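Local coordinates for protein uracil-DNA glycosylase (Nitratifractor salsuginis, PDB 5X3G) that belongs to the uracil-DNA glycosylase family, alpha/beta proteins built round a central parallel sheet flanked by helices, at residues Leu165-Phe173 with His182-Leu193; Ile53-Ser64 with Pro80-Tyr90. All coordinates share one frame; numbering follows the deposited sequence.

Contact 1: Leu165-Phe173 with His182-Leu193; sequences LLLNMALLF and HIRAWRAFIEKL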
loop_
_atom_site.group_PDB
_atom_site.type_symbol
_atom_site.label_atom_id
_atom_site.label_comp_id
_atom_site.label_asym_id
_atom_site.label_seq_id
_atom_site.Cartn_x
_atom_site.Cartn_y
_atom_site.Cartn_z
ATOM N N LEU A 165 4.058 -3.323 4.817
ATOM C CA LEU A 165 3.704 -1.921 4.986
ATOM C C LEU A 165 3.341 -1.350 3.622
ATOM O O LEU A 165 4.199 -1.258 2.735
ATOM C CB LEU A 165 4.864 -1.137 5.607
ATOM C CG LEU A 165 4.645 0.357 5.870
ATOM C CD1 LEU A 165 3.619 0.577 6.966
ATOM C CD2 LEU A 165 5.963 1.026 6.218
ATOM N N LEU A 166 2.069 -0.989 3.451
ATOM C CA LEU A 166 1.557 -0.487 2.177
ATOM C C LEU A 166 1.775 1.020 2.134
ATOM O O LEU A 166 0.920 1.807 2.544
ATOM C CB LEU A 166 0.091 -0.863 2.021
ATOM C CG LEU A 166 -0.178 -2.367 2.013
ATOM C CD1 LEU A 166 -1.649 -2.658 2.291
ATOM C CD2 LEU A 166 0.249 -2.976 0.686
ATOM N N LEU A 167 2.925 1.430 1.604
ATOM C CA LEU A 167 3.422 2.793 1.753
ATOM C C LEU A 167 3.386 3.526 0.416
ATOM O O LEU A 167 4.061 3.123 -0.535
ATOM C CB LEU A 167 4.843 2.776 2.315
ATOM C CG LEU A 167 5.528 4.128 2.511
ATOM C CD1 LEU A 167 4.722 5.005 3.457
ATOM C CD2 LEU A 167 6.948 3.930 3.017
ATOM N N ASN A 168 2.607 4.605 0.354
ATOM C CA ASN A 168 2.606 5.507 -0.792
ATOM C C ASN A 168 3.742 6.517 -0.666
ATOM O O ASN A 168 4.134 6.901 0.440
ATOM C CB ASN A 168 1.268 6.243 -0.907
ATOM C CG ASN A 168 0.217 5.441 -1.656
ATOM O OD1 ASN A 168 0.526 4.725 -2.604
ATOM N ND2 ASN A 168 -1.030 5.552 -1.223
HETATM N N MSE A 169 4.271 6.945 -1.812
HETATM C CA MSE A 169 5.389 7.894 -1.843
HETATM C C MSE A 169 4.989 9.243 -1.253
HETATM O O MSE A 169 5.778 9.885 -0.558
HETATM C CB MSE A 169 5.910 8.076 -3.270
HETATM C CG MSE A 169 6.580 6.841 -3.839
HETATM SE SE MSE A 169 8.220 6.410 -2.883
HETATM C CE MSE A 169 9.478 6.611 -4.360
ATOM N N ALA A 170 3.764 9.672 -1.547
ATOM C CA ALA A 170 3.119 10.781 -0.861
ATOM C C ALA A 170 1.844 10.264 -0.211
ATOM O O ALA A 170 1.131 9.445 -0.796
ATOM C CB ALA A 170 2.799 11.933 -1.820
ATOM N N LEU A 171 1.556 10.738 0.999
ATOM C CA LEU A 171 0.436 10.220 1.776
ATOM C C LEU A 171 -0.872 10.962 1.532
ATOM O O LEU A 171 -1.895 10.579 2.109
ATOM C CB LEU A 171 0.767 10.257 3.272
ATOM C CG LEU A 171 2.004 9.481 3.727
ATOM C CD1 LEU A 171 2.064 9.434 5.249
ATOM C CD2 LEU A 171 2.028 8.077 3.137
ATOM N N LEU A 172 -0.878 12.004 0.702
ATOM C CA LEU A 172 -2.108 12.739 0.448
ATOM C C LEU A 172 -2.182 13.137 -1.018
ATOM O O LEU A 172 -1.171 13.205 -1.719
ATOM C CB LEU A 172 -2.230 13.970 1.365
ATOM C CG LEU A 172 -1.195 15.100 1.316
ATOM C CD1 LEU A 172 -1.394 16.026 0.120
ATOM C CD2 LEU A 172 -1.230 15.886 2.619
ATOM N N PHE A 173 -3.407 13.416 -1.460
ATOM C CA PHE A 173 -3.715 13.771 -2.839
ATOM C C PHE A 173 -4.629 14.986 -2.830
ATOM O O PHE A 173 -5.589 15.031 -2.056
ATOM C CB PHE A 173 -4.391 12.595 -3.560
ATOM C CG PHE A 173 -4.926 12.927 -4.932
ATOM C CD1 PHE A 173 -4.163 12.685 -6.060
ATOM C CD2 PHE A 173 -6.204 13.445 -5.095
ATOM C CE1 PHE A 173 -4.648 12.972 -7.319
ATOM C CE2 PHE A 173 -6.696 13.738 -6.352
ATOM C CZ PHE A 173 -5.915 13.497 -7.465
ATOM N N HIS A 182 3.574 17.044 -4.597
ATOM C CA HIS A 182 3.376 16.376 -3.315
ATOM C C HIS A 182 4.407 15.276 -3.096
ATOM O O HIS A 182 4.981 15.167 -2.007
ATOM C CB HIS A 182 1.957 15.813 -3.224
ATOM C CG HIS A 182 0.907 16.858 -3.008
ATOM N ND1 HIS A 182 0.875 17.658 -1.886
ATOM C CD2 HIS A 182 -0.154 17.228 -3.763
ATOM C CE1 HIS A 182 -0.156 18.480 -1.964
ATOM N NE2 HIS A 182 -0.797 18.240 -3.093
ATOM N N ILE A 183 4.659 14.455 -4.119
ATOM C CA ILE A 183 5.674 13.409 -4.004
ATOM C C ILE A 183 7.030 14.022 -3.672
ATOM O O ILE A 183 7.769 13.517 -2.812
ATOM C CB ILE A 183 5.723 12.572 -5.297
ATOM C CG1 ILE A 183 4.474 11.696 -5.409
ATOM C CG2 ILE A 183 6.987 11.724 -5.352
ATOM C CD1 ILE A 183 4.072 11.387 -6.833
ATOM N N ARG A 184 7.365 15.135 -4.328
ATOM C CA ARG A 184 8.617 15.819 -4.020
ATOM C C ARG A 184 8.627 16.321 -2.581
ATOM O O ARG A 184 9.654 16.242 -1.895
ATOM C CB ARG A 184 8.829 16.966 -5.008
ATOM C CG ARG A 184 10.132 17.728 -4.861
ATOM C CD ARG A 184 10.808 17.821 -6.221
ATOM N NE ARG A 184 11.850 18.842 -6.279
ATOM C CZ ARG A 184 12.905 18.783 -7.085
ATOM N NH1 ARG A 184 13.072 17.743 -7.891
ATOM N NH2 ARG A 184 13.796 19.762 -7.079
ATOM N N ALA A 185 7.484 16.813 -2.094
ATOM C CA ALA A 185 7.413 17.304 -0.722
ATOM C C ALA A 185 7.525 16.174 0.298
ATOM O O ALA A 185 7.945 16.410 1.435
ATOM C CB ALA A 185 6.114 18.080 -0.508
ATOM N N TRP A 186 7.154 14.951 -0.080
ATOM C CA TRP A 186 7.196 13.809 0.826
ATOM C C TRP A 186 8.467 12.982 0.690
ATOM O O TRP A 186 8.667 12.044 1.474
ATOM C CB TRP A 186 5.978 12.910 0.598
ATOM C CG TRP A 186 4.711 13.469 1.160
ATOM C CD1 TRP A 186 3.833 14.303 0.535
ATOM C CD2 TRP A 186 4.182 13.238 2.469
ATOM N NE1 TRP A 186 2.788 14.608 1.373
ATOM C CE2 TRP A 186 2.980 13.964 2.568
ATOM C CE3 TRP A 186 4.608 12.486 3.568
ATOM C CZ2 TRP A 186 2.198 13.960 3.720
ATOM C CZ3 TRP A 186 3.835 12.486 4.712
ATOM C CH2 TRP A 186 2.641 13.217 4.779
ATOM N N ARG A 187 9.323 13.301 -0.282
ATOM C CA ARG A 187 10.515 12.491 -0.514
ATOM C C ARG A 187 11.418 12.449 0.718
ATOM O O ARG A 187 11.966 11.397 1.060
ATOM C CB ARG A 187 11.273 13.021 -1.730
ATOM C CG ARG A 187 12.563 12.284 -2.017
ATOM C CD ARG A 187 13.184 12.805 -3.291
ATOM N NE ARG A 187 12.218 12.764 -4.385
ATOM C CZ ARG A 187 12.164 13.658 -5.367
ATOM N NH1 ARG A 187 13.028 14.664 -5.395
ATOM N NH2 ARG A 187 11.246 13.550 -6.318
ATOM N N ALA A 188 11.584 13.586 1.401
ATOM C CA ALA A 188 12.385 13.598 2.624
ATOM C C ALA A 188 11.761 12.735 3.714
ATOM O O ALA A 188 12.484 12.086 4.486
ATOM C CB ALA A 188 12.569 15.031 3.122
ATOM N N PHE A 189 10.428 12.721 3.792
ATOM C CA PHE A 189 9.737 11.830 4.716
ATOM C C PHE A 189 10.062 10.373 4.408
ATOM O O PHE A 189 10.374 9.589 5.314
ATOM C CB PHE A 189 8.227 12.078 4.643
ATOM C CG PHE A 189 7.395 11.004 5.295
ATOM C CD1 PHE A 189 7.078 11.080 6.640
ATOM C CD2 PHE A 189 6.910 9.934 4.556
ATOM C CE1 PHE A 189 6.313 10.101 7.243
ATOM C CE2 PHE A 189 6.145 8.953 5.156
ATOM C CZ PHE A 189 5.842 9.034 6.499
ATOM N N ILE A 190 9.991 9.990 3.129
ATOM C CA ILE A 190 10.265 8.603 2.756
ATOM C C ILE A 190 11.712 8.242 3.068
ATOM O O ILE A 190 11.995 7.184 3.643
ATOM C CB ILE A 190 9.936 8.360 1.271
ATOM C CG1 ILE A 190 8.448 8.594 1.001
ATOM C CG2 ILE A 190 10.312 6.943 0.880
ATOM C CD1 ILE A 190 7.542 7.688 1.801
ATOM N N GLU A 191 12.650 9.114 2.686
ATOM C CA GLU A 191 14.064 8.854 2.944
ATOM C C GLU A 191 14.335 8.671 4.432
ATOM O O GLU A 191 15.075 7.762 4.828
ATOM C CB GLU A 191 14.918 9.991 2.382
ATOM N N LYS A 192 13.740 9.521 5.275
ATOM C CA LYS A 192 13.942 9.372 6.713
ATOM C C LYS A 192 13.303 8.089 7.235
ATOM O O LYS A 192 13.872 7.411 8.103
ATOM C CB LYS A 192 13.385 10.588 7.450
ATOM C CG LYS A 192 13.761 10.621 8.916
ATOM C CD LYS A 192 15.267 10.714 9.064
ATOM C CE LYS A 192 15.680 10.669 10.518
ATOM N NZ LYS A 192 17.147 10.867 10.680
ATOM N N LEU A 193 12.123 7.737 6.718
ATOM C CA LEU A 193 11.453 6.520 7.166
ATOM C C LEU A 193 12.261 5.278 6.807
ATOM O O LEU A 193 12.363 4.345 7.611
ATOM C CB LEU A 193 10.050 6.444 6.563
ATOM C CG LEU A 193 9.074 5.471 7.224
ATOM C CD1 LEU A 193 8.545 6.059 8.518
ATOM C CD2 LEU A 193 7.933 5.133 6.283
HETATM O O HOH W 1 7.937 10.850 -1.865
#

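Contact 2: Ile53-Ser64 with Pro80-Tyr90; sequences IPPRDRLLAAFS and PYPRPESAIGY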
loop_
_atom_site.group_PDB
_atom_site.type_symbol
_atom_site.label_atom_id
_atom_site.label_comp_id
_atom_site.label_asym_id
_atom_site.label_seq_id
_atom_site.Cartn_x
_atom_site.Cartn_y
_atom_site.Cartn_z
ATOM N N ILE A 53 -7.103 14.215 0.061
ATOM C CA ILE A 53 -7.522 12.863 0.406
ATOM C C ILE A 53 -6.277 11.997 0.576
ATOM O O ILE A 53 -5.258 12.254 -0.066
ATOM C CB ILE A 53 -8.470 12.274 -0.658
ATOM C CG1 ILE A 53 -7.787 12.234 -2.023
ATOM C CG2 ILE A 53 -9.767 13.066 -0.721
ATOM C CD1 ILE A 53 -8.582 11.502 -3.076
ATOM N N PRO A 54 -6.336 10.980 1.457
ATOM C CA PRO A 54 -7.458 10.600 2.322
ATOM C C PRO A 54 -7.628 11.589 3.467
ATOM O O PRO A 54 -6.751 12.430 3.646
ATOM C CB PRO A 54 -7.042 9.222 2.839
ATOM C CG PRO A 54 -5.565 9.292 2.888
ATOM C CD PRO A 54 -5.160 10.125 1.699
ATOM N N PRO A 55 -8.724 11.500 4.223
ATOM C CA PRO A 55 -8.896 12.409 5.361
ATOM C C PRO A 55 -7.741 12.300 6.347
ATOM O O PRO A 55 -6.988 11.325 6.366
ATOM C CB PRO A 55 -10.220 11.954 5.994
ATOM C CG PRO A 55 -10.499 10.603 5.410
ATOM C CD PRO A 55 -9.899 10.632 4.041
ATOM N N ARG A 56 -7.614 13.340 7.178
ATOM C CA ARG A 56 -6.496 13.441 8.111
ATOM C C ARG A 56 -6.396 12.216 9.014
ATOM O O ARG A 56 -5.290 11.761 9.330
ATOM C CB ARG A 56 -6.640 14.717 8.943
ATOM C CG ARG A 56 -5.660 14.841 10.090
ATOM C CD ARG A 56 -5.492 16.286 10.525
ATOM N NE ARG A 56 -4.876 16.380 11.845
ATOM C CZ ARG A 56 -5.553 16.340 12.987
ATOM N NH1 ARG A 56 -6.873 16.215 12.972
ATOM N NH2 ARG A 56 -4.912 16.430 14.144
ATOM N N ASP A 57 -7.535 11.657 9.429
ATOM C CA ASP A 57 -7.517 10.496 10.313
ATOM C C ASP A 57 -7.130 9.203 9.601
ATOM O O ASP A 57 -7.164 8.140 10.232
ATOM C CB ASP A 57 -8.882 10.327 10.984
ATOM C CG ASP A 57 -9.983 9.997 9.998
ATOM O OD1 ASP A 57 -9.779 10.202 8.783
ATOM O OD2 ASP A 57 -11.054 9.532 10.437
ATOM N N ARG A 58 -6.772 9.264 8.317
ATOM C CA ARG A 58 -6.368 8.090 7.555
ATOM C C ARG A 58 -4.999 8.229 6.909
ATOM O O ARG A 58 -4.537 7.275 6.272
ATOM C CB ARG A 58 -7.397 7.778 6.461
ATOM C CG ARG A 58 -8.369 6.673 6.798
ATOM C CD ARG A 58 -9.780 7.116 6.492
ATOM N NE ARG A 58 -10.731 6.016 6.573
ATOM C CZ ARG A 58 -12.032 6.172 6.792
ATOM N NH1 ARG A 58 -12.533 7.387 6.970
ATOM N NH2 ARG A 58 -12.828 5.113 6.840
ATOM N N LEU A 59 -4.342 9.386 7.047
ATOM C CA LEU A 59 -3.074 9.623 6.363
ATOM C C LEU A 59 -2.053 8.535 6.676
ATOM O O LEU A 59 -1.234 8.176 5.820
ATOM C CB LEU A 59 -2.523 10.995 6.754
ATOM C CG LEU A 59 -3.264 12.210 6.195
ATOM C CD1 LEU A 59 -2.749 13.498 6.823
ATOM C CD2 LEU A 59 -3.135 12.263 4.678
ATOM N N LEU A 60 -2.099 7.988 7.893
ATOM C CA LEU A 60 -1.124 7.018 8.373
ATOM C C LEU A 60 -1.753 5.653 8.640
ATOM O O LEU A 60 -1.262 4.895 9.479
ATOM C CB LEU A 60 -0.449 7.537 9.639
ATOM C CG LEU A 60 0.205 8.914 9.554
ATOM C CD1 LEU A 60 0.466 9.450 10.948
ATOM C CD2 LEU A 60 1.498 8.837 8.760
ATOM N N ALA A 61 -2.839 5.332 7.931
ATOM C CA ALA A 61 -3.546 4.077 8.179
ATOM C C ALA A 61 -2.652 2.861 7.958
ATOM O O ALA A 61 -2.890 1.800 8.551
ATOM C CB ALA A 61 -4.785 3.986 7.291
ATOM N N ALA A 62 -1.624 2.994 7.115
ATOM C CA ALA A 62 -0.698 1.892 6.890
ATOM C C ALA A 62 0.107 1.541 8.137
ATOM O O ALA A 62 0.647 0.431 8.221
ATOM C CB ALA A 62 0.244 2.231 5.738
ATOM N N PHE A 63 0.196 2.452 9.104
ATOM C CA PHE A 63 0.927 2.229 10.345
ATOM C C PHE A 63 0.018 1.883 11.518
ATOM O O PHE A 63 0.506 1.749 12.645
ATOM C CB PHE A 63 1.756 3.473 10.703
ATOM C CG PHE A 63 2.703 3.919 9.617
ATOM C CD1 PHE A 63 4.041 3.556 9.651
ATOM C CD2 PHE A 63 2.262 4.721 8.575
ATOM C CE1 PHE A 63 4.918 3.974 8.659
ATOM C CE2 PHE A 63 3.132 5.140 7.581
ATOM C CZ PHE A 63 4.460 4.765 7.625
ATOM N N SER A 64 -1.287 1.734 11.285
ATOM C CA SER A 64 -2.252 1.641 12.375
ATOM C C SER A 64 -2.379 0.240 12.961
ATOM O O SER A 64 -3.103 0.067 13.948
ATOM C CB SER A 64 -3.625 2.120 11.898
ATOM O OG SER A 64 -4.109 1.316 10.837
ATOM N N PRO A 80 -2.151 8.632 -3.074
ATOM C CA PRO A 80 -3.517 8.112 -2.933
ATOM C C PRO A 80 -4.291 8.125 -4.246
ATOM O O PRO A 80 -4.008 8.908 -5.156
ATOM C CB PRO A 80 -4.149 9.056 -1.907
ATOM C CG PRO A 80 -3.010 9.503 -1.082
ATOM C CD PRO A 80 -1.838 9.608 -2.012
ATOM N N TYR A 81 -5.276 7.235 -4.331
ATOM C CA TYR A 81 -6.129 7.172 -5.505
ATOM C C TYR A 81 -6.889 8.489 -5.670
ATOM O O TYR A 81 -7.295 9.108 -4.683
ATOM C CB TYR A 81 -7.110 6.008 -5.384
ATOM C CG TYR A 81 -6.493 4.639 -5.590
ATOM C CD1 TYR A 81 -5.941 4.282 -6.813
ATOM C CD2 TYR A 81 -6.481 3.698 -4.567
ATOM C CE1 TYR A 81 -5.386 3.030 -7.010
ATOM C CE2 TYR A 81 -5.926 2.442 -4.756
ATOM C CZ TYR A 81 -5.381 2.114 -5.978
ATOM O OH TYR A 81 -4.828 0.869 -6.173
ATOM N N PRO A 82 -7.108 8.937 -6.915
ATOM C CA PRO A 82 -7.704 10.265 -7.139
ATOM C C PRO A 82 -9.169 10.372 -6.735
ATOM O O PRO A 82 -9.857 11.321 -7.126
ATOM C CB PRO A 82 -7.542 10.468 -8.654
ATOM C CG PRO A 82 -6.516 9.448 -9.090
ATOM C CD PRO A 82 -6.710 8.287 -8.174
ATOM N N ARG A 83 -9.650 9.426 -5.942
ATOM C CA ARG A 83 -11.071 9.312 -5.650
ATOM C C ARG A 83 -11.288 9.346 -4.143
ATOM O O ARG A 83 -10.601 8.629 -3.405
ATOM C CB ARG A 83 -11.606 8.022 -6.270
ATOM C CG ARG A 83 -11.558 8.040 -7.790
ATOM C CD ARG A 83 -12.051 6.742 -8.391
ATOM N NE ARG A 83 -11.179 5.644 -7.989
ATOM C CZ ARG A 83 -10.031 5.343 -8.589
ATOM N NH1 ARG A 83 -9.610 6.060 -9.624
ATOM N NH2 ARG A 83 -9.296 4.331 -8.149
ATOM N N PRO A 84 -12.210 10.177 -3.647
ATOM C CA PRO A 84 -12.417 10.254 -2.190
ATOM C C PRO A 84 -12.770 8.921 -1.552
ATOM O O PRO A 84 -12.234 8.592 -0.488
ATOM C CB PRO A 84 -13.557 11.273 -2.055
ATOM C CG PRO A 84 -13.507 12.074 -3.310
ATOM C CD PRO A 84 -13.055 11.134 -4.383
ATOM N N GLU A 85 -13.648 8.139 -2.177
ATOM C CA GLU A 85 -14.022 6.849 -1.614
ATOM C C GLU A 85 -12.963 5.776 -1.845
ATOM O O GLU A 85 -13.010 4.728 -1.192
ATOM C CB GLU A 85 -15.368 6.392 -2.189
ATOM C CG GLU A 85 -15.358 6.052 -3.674
ATOM C CD GLU A 85 -15.438 7.264 -4.590
ATOM O OE1 GLU A 85 -15.394 8.407 -4.089
ATOM O OE2 GLU A 85 -15.551 7.067 -5.821
ATOM N N SER A 86 -12.004 6.017 -2.742
ATOM C CA SER A 86 -10.944 5.052 -3.018
ATOM C C SER A 86 -9.726 5.216 -2.121
ATOM O O SER A 86 -9.083 4.217 -1.779
ATOM C CB SER A 86 -10.486 5.161 -4.474
ATOM O OG SER A 86 -11.290 4.379 -5.335
ATOM N N ALA A 87 -9.375 6.446 -1.753
ATOM C CA ALA A 87 -8.175 6.715 -0.970
ATOM C C ALA A 87 -8.475 6.511 0.509
ATOM O O ALA A 87 -9.288 7.241 1.086
ATOM C CB ALA A 87 -7.668 8.133 -1.224
ATOM N N ILE A 88 -7.817 5.525 1.121
ATOM C CA ILE A 88 -8.102 5.176 2.508
ATOM C C ILE A 88 -6.813 4.984 3.298
ATOM O O ILE A 88 -6.813 4.336 4.350
ATOM C CB ILE A 88 -8.980 3.913 2.594
ATOM C CG1 ILE A 88 -8.273 2.716 1.955
ATOM C CG2 ILE A 88 -10.339 4.150 1.946
ATOM C CD1 ILE A 88 -8.978 1.400 2.210
ATOM N N GLY A 89 -5.709 5.538 2.804
ATOM C CA GLY A 89 -4.469 5.543 3.558
ATOM C C GLY A 89 -3.573 4.342 3.363
ATOM O O GLY A 89 -2.617 4.170 4.130
ATOM N N TYR A 90 -3.850 3.505 2.366
ATOM C CA TYR A 90 -3.030 2.347 2.043
ATOM C C TYR A 90 -2.611 2.411 0.586
ATOM O O TYR A 90 -3.411 2.772 -0.283
ATOM C CB TYR A 90 -3.778 1.027 2.272
ATOM C CG TYR A 90 -4.203 0.769 3.695
ATOM C CD1 TYR A 90 -3.318 0.231 4.616
ATOM C CD2 TYR A 90 -5.501 1.036 4.109
ATOM C CE1 TYR A 90 -3.706 -0.021 5.918
ATOM C CE2 TYR A 90 -5.902 0.788 5.410
ATOM C CZ TYR A 90 -4.998 0.260 6.310
ATOM O OH TYR A 90 -5.394 0.009 7.604
HETATM O O HOH W 2 -0.325 5.379 4.955
#

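Contact 1: Leu165-Phe173 with His182-Leu193
M169 O takes a hydrogen bond from water 1 at 2.7 Å, and the same water donates to I183 O. W186 CB and I190 CG1 also lie against this oxygen, at 3.2 and 3.4 Å from M169 O. The contact belongs to a beta-alpha-beta crossover. Strand 164-168, at the edge of the parallel sheet, turns through a loop into helix 179-196, which leads on to strand 203-207. The short strand and helix axes run roughly antiparallel, at 149°, and are 11.0 Å apart at their closest.

The loop lies across one face of the W186 indole. A170 CA sits over its five-membered ring, and L171 CB stands 4.0 Å from the centroid of the six-membered ring on the same face. Both are CH-pi contacts. The L171 side chain crosses the indole at about a right angle, and its CD1 goes on to F189 CZ. L172 has CG between its backbone N and carbonyl carbon (chi1 61°), and from there CD1 reaches over one face of H182, 3.6 Å from the ring centroid. The ring is held by its nitrogens: ND1 bonds Y42 OH and NE2 bonds T174 OG1. W186 NE1 also bonds Y42 OH. On the strand itself, L167 meets I190 and L193 tip to tip, with L167 CD2 3.6 Å from L193 CD2.

Contact 2: Ile53-Ser64 with Pro80-Tyr90
Loops I53-S64 and P80-Y90 run in the same sense and come close at two places, with CA atoms 5.1 Å apart at P54 and A87 and 4.9 Å apart at A61 and G89, while R56 and D57 swing away in between. The second loop follows strand 73-77 and begins with the end of a motif resembling the GQDPYH signature of family 1 uracil-DNA glycosylases.

The I53 side chain points into the bend of that loop. Its CG1 lies between the backbone N and the carbonyl carbon (chi1 59°), the chain is extended beyond it, and CD1 ends 3.2 Å from Y81 O, beside R83 O and the A87 methyl. The bend is braced from within, since R83 NE bonds S86 OG and both side chains also reach D94. A cis peptide joins I53 to P54. The P54 ring crosses P80 at about a right angle, with P54 CD 3.6 Å from P80 CG, and its CB touches A87 O.

R58 to A61 form a type I turn. G89, at a positive phi of 89°, brings its CA within 3.2 Å of R58 O in a CA-H...O contact. The A61 methyl lies over one face of Y90, offset toward the rim, 4.2 Å from the ring centroid. S64 OG and S64 N both donate to A61 O. Water 2 donates to L59 O at 3.1 Å and to G89 O at 2.7 Å.

The loops therefore probably depend on shape fit more than on polar bonds. G89, without a side chain, lets R58 O and the A61 methyl come close, and water 2 supplies the clear hydrogen-bonded link.

How the contacts relate
The two contacts lie side by side, their centres about 13 Å apart. Both segments of contact 2 precede those of contact 1 along the chain. Both contacts adjoin the parallel sheet: contact 1 includes strand 164-168, and the segments of contact 2 lie before and after strand 73-77, its neighbour. Segment 53-64 packs on strand 164-168 at A62, which meets L165 and L166, and on the loop after it, where L60 touches L171. F173 N and I53 O, 2.6 Å apart, form a probable hydrogen bond between that loop and the one before strand 73-77. P80 CD touches A170 O, joining the loops that follow the two strands. Helix 179-196 packs against one of these.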